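Local coordinates for Non-structural protein 3 (Porcine deltacoronavirus, PDB 6LN0) that is part of the coronavirus replication machinery, joining a macro domain, which probably binds ADP-ribose, to a zinc-bearing papain-like protease that probably cleaves the viral polyprotein, at residues G19-I24 / R47-L52. Sequence-based numbering, arbitrary orientation.
Sequences GELASI and RAIAKL
Leu-21 and Ile-49 form the buried part of this contact. Leu-21 CD1 lies 3.5 Å from Ile-49 CG1 and 3.9 Å from Ile-49 CD1. The two side chains run at a slant to each other, and the CD1 methyl of Leu-21 lies against the CG1-CD1 arm of Ile-49. At the 3-10 turn, Leu-52 CD1 reaches Ala-22 CA at 4.2 Å and, a little farther off, the Ala-22 CB methyl. Glu-20 packs at the margin, with Glu-20 OE2 3.5 Å from Ala-48 CB. Its chain extends with CG opposite the backbone N (chi1 -176°), then bends at chi2 (45°). The bend turns OE1 toward Leu-21 N, but the modelled hydrogen bond is very short and doubtful in detail. The bond from Ile-24 N to Leu-21 O (2.8 Å) closes the short 3-10 turn at 21-23. Farther out, Leu-21 also touches Val-152 of strand 146-152, and Ile-49 touches Leu-31 and Asn-33 of strand 29-34. The contact thus joins the loop after strand 10-17 to helix 44-53 beside the macro-domain sheet. Two pairs are apolar, and one carboxylate oxygen lies on a methyl. This implies a modest van der Waals contact, tight only at Leu-21 and Ile-49, that depends on shape fit.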
loop_
_atom_site.group_PDB
_atom_site.type_symbol
_atom_site.label_atom_id
_atom_site.label_comp_id
_atom_site.label_asym_id
_atom_site.label_seq_id
_atom_site.Cartn_x
_atom_site.Cartn_y
_atom_site.Cartn_z
ATOM N N GLY A 19 -27.148 -19.472 19.793
ATOM C CA GLY A 19 -27.794 -20.352 20.760
ATOM C C GLY A 19 -27.753 -21.835 20.445
ATOM O O GLY A 19 -26.865 -22.318 19.737
ATOM N N GLU A 20 -28.727 -22.581 20.971
ATOM C CA GLU A 20 -28.669 -24.039 20.864
ATOM C C GLU A 20 -29.400 -24.574 19.629
ATOM O O GLU A 20 -30.106 -23.856 18.929
ATOM C CB GLU A 20 -29.202 -24.717 22.134
ATOM C CG GLU A 20 -29.077 -26.281 22.149
ATOM C CD GLU A 20 -27.706 -26.849 21.657
ATOM O OE1 GLU A 20 -27.172 -26.432 20.606
ATOM O OE2 GLU A 20 -27.159 -27.765 22.320
ATOM N N LEU A 21 -29.208 -25.872 19.377
ATOM C CA LEU A 21 -29.520 -26.463 18.078
ATOM C C LEU A 21 -30.984 -26.290 17.710
ATOM O O LEU A 21 -31.295 -25.922 16.572
ATOM C CB LEU A 21 -29.126 -27.945 18.074
ATOM C CG LEU A 21 -27.603 -28.043 18.112
ATOM C CD1 LEU A 21 -27.145 -29.464 18.277
ATOM C CD2 LEU A 21 -26.955 -27.391 16.875
ATOM N N ALA A 22 -31.894 -26.504 18.669
ATOM C CA ALA A 22 -33.320 -26.313 18.413
ATOM C C ALA A 22 -33.627 -24.962 17.777
ATOM O O ALA A 22 -34.624 -24.829 17.064
ATOM C CB ALA A 22 -34.120 -26.469 19.716
ATOM N N SER A 23 -32.774 -23.968 17.984
ATOM C CA SER A 23 -32.972 -22.635 17.438
ATOM C C SER A 23 -32.766 -22.545 15.932
ATOM O O SER A 23 -33.366 -21.668 15.294
ATOM C CB SER A 23 -32.000 -21.666 18.082
ATOM O OG SER A 23 -30.666 -22.106 17.916
ATOM N N ILE A 24 -31.967 -23.440 15.343
ATOM C CA ILE A 24 -31.379 -23.146 14.044
ATOM C C ILE A 24 -32.458 -23.089 12.969
ATOM O O ILE A 24 -33.469 -23.805 13.020
ATOM C CB ILE A 24 -30.294 -24.188 13.727
ATOM C CG1 ILE A 24 -29.136 -24.067 14.707
ATOM C CG2 ILE A 24 -29.752 -24.014 12.312
ATOM C CD1 ILE A 24 -28.218 -22.876 14.412
ATOM N N ARG A 47 -26.420 -35.082 23.225
ATOM C CA ARG A 47 -27.675 -35.344 23.918
ATOM C C ARG A 47 -28.757 -34.356 23.506
ATOM O O ARG A 47 -29.944 -34.688 23.594
ATOM C CB ARG A 47 -27.477 -35.308 25.435
ATOM C CG ARG A 47 -28.563 -36.023 26.229
ATOM C CD ARG A 47 -29.407 -35.053 27.051
ATOM N NE ARG A 47 -30.179 -35.740 28.091
ATOM C CZ ARG A 47 -29.685 -36.086 29.280
ATOM N NH1 ARG A 47 -28.425 -35.798 29.570
ATOM N NH2 ARG A 47 -30.441 -36.717 30.180
ATOM N N ALA A 48 -28.388 -33.155 23.058
ATOM C CA ALA A 48 -29.411 -32.214 22.615
ATOM C C ALA A 48 -29.993 -32.625 21.272
ATOM O O ALA A 48 -31.140 -32.282 20.953
ATOM C CB ALA A 48 -28.836 -30.803 22.539
ATOM N N ILE A 49 -29.211 -33.349 20.473
ATOM C CA ILE A 49 -29.700 -33.864 19.201
ATOM C C ILE A 49 -30.562 -35.090 19.443
ATOM O O ILE A 49 -31.635 -35.241 18.850
ATOM C CB ILE A 49 -28.513 -34.173 18.260
ATOM C CG1 ILE A 49 -27.786 -32.888 17.863
ATOM C CG2 ILE A 49 -28.988 -34.907 17.006
ATOM C CD1 ILE A 49 -26.368 -33.113 17.275
ATOM N N ALA A 50 -30.095 -35.972 20.325
ATOM C CA ALA A 50 -30.827 -37.181 20.666
ATOM C C ALA A 50 -32.226 -36.863 21.181
ATOM O O ALA A 50 -33.201 -37.511 20.779
ATOM C CB ALA A 50 -30.037 -37.988 21.696
ATOM N N LYS A 51 -32.362 -35.870 22.059
ATOM C CA LYS A 51 -33.697 -35.516 22.533
ATOM C C LYS A 51 -34.398 -34.549 21.594
ATOM O O LYS A 51 -35.186 -33.699 22.032
ATOM C CB LYS A 51 -33.648 -34.992 23.976
ATOM C CG LYS A 51 -32.929 -33.690 24.204
ATOM C CD LYS A 51 -33.493 -32.964 25.423
ATOM C CE LYS A 51 -34.901 -32.466 25.146
ATOM N NZ LYS A 51 -35.041 -31.879 23.775
ATOM N N LEU A 52 -34.105 -34.663 20.312
ATOM C CA LEU A 52 -34.729 -33.855 19.282
ATOM C C LEU A 52 -35.162 -34.787 18.162
ATOM O O LEU A 52 -36.153 -34.543 17.465
ATOM C CB LEU A 52 -33.758 -32.796 18.765
ATOM C CG LEU A 52 -34.106 -31.318 18.944
ATOM C CD1 LEU A 52 -33.200 -30.452 18.082
ATOM C CD2 LEU A 52 -35.554 -31.054 18.602
#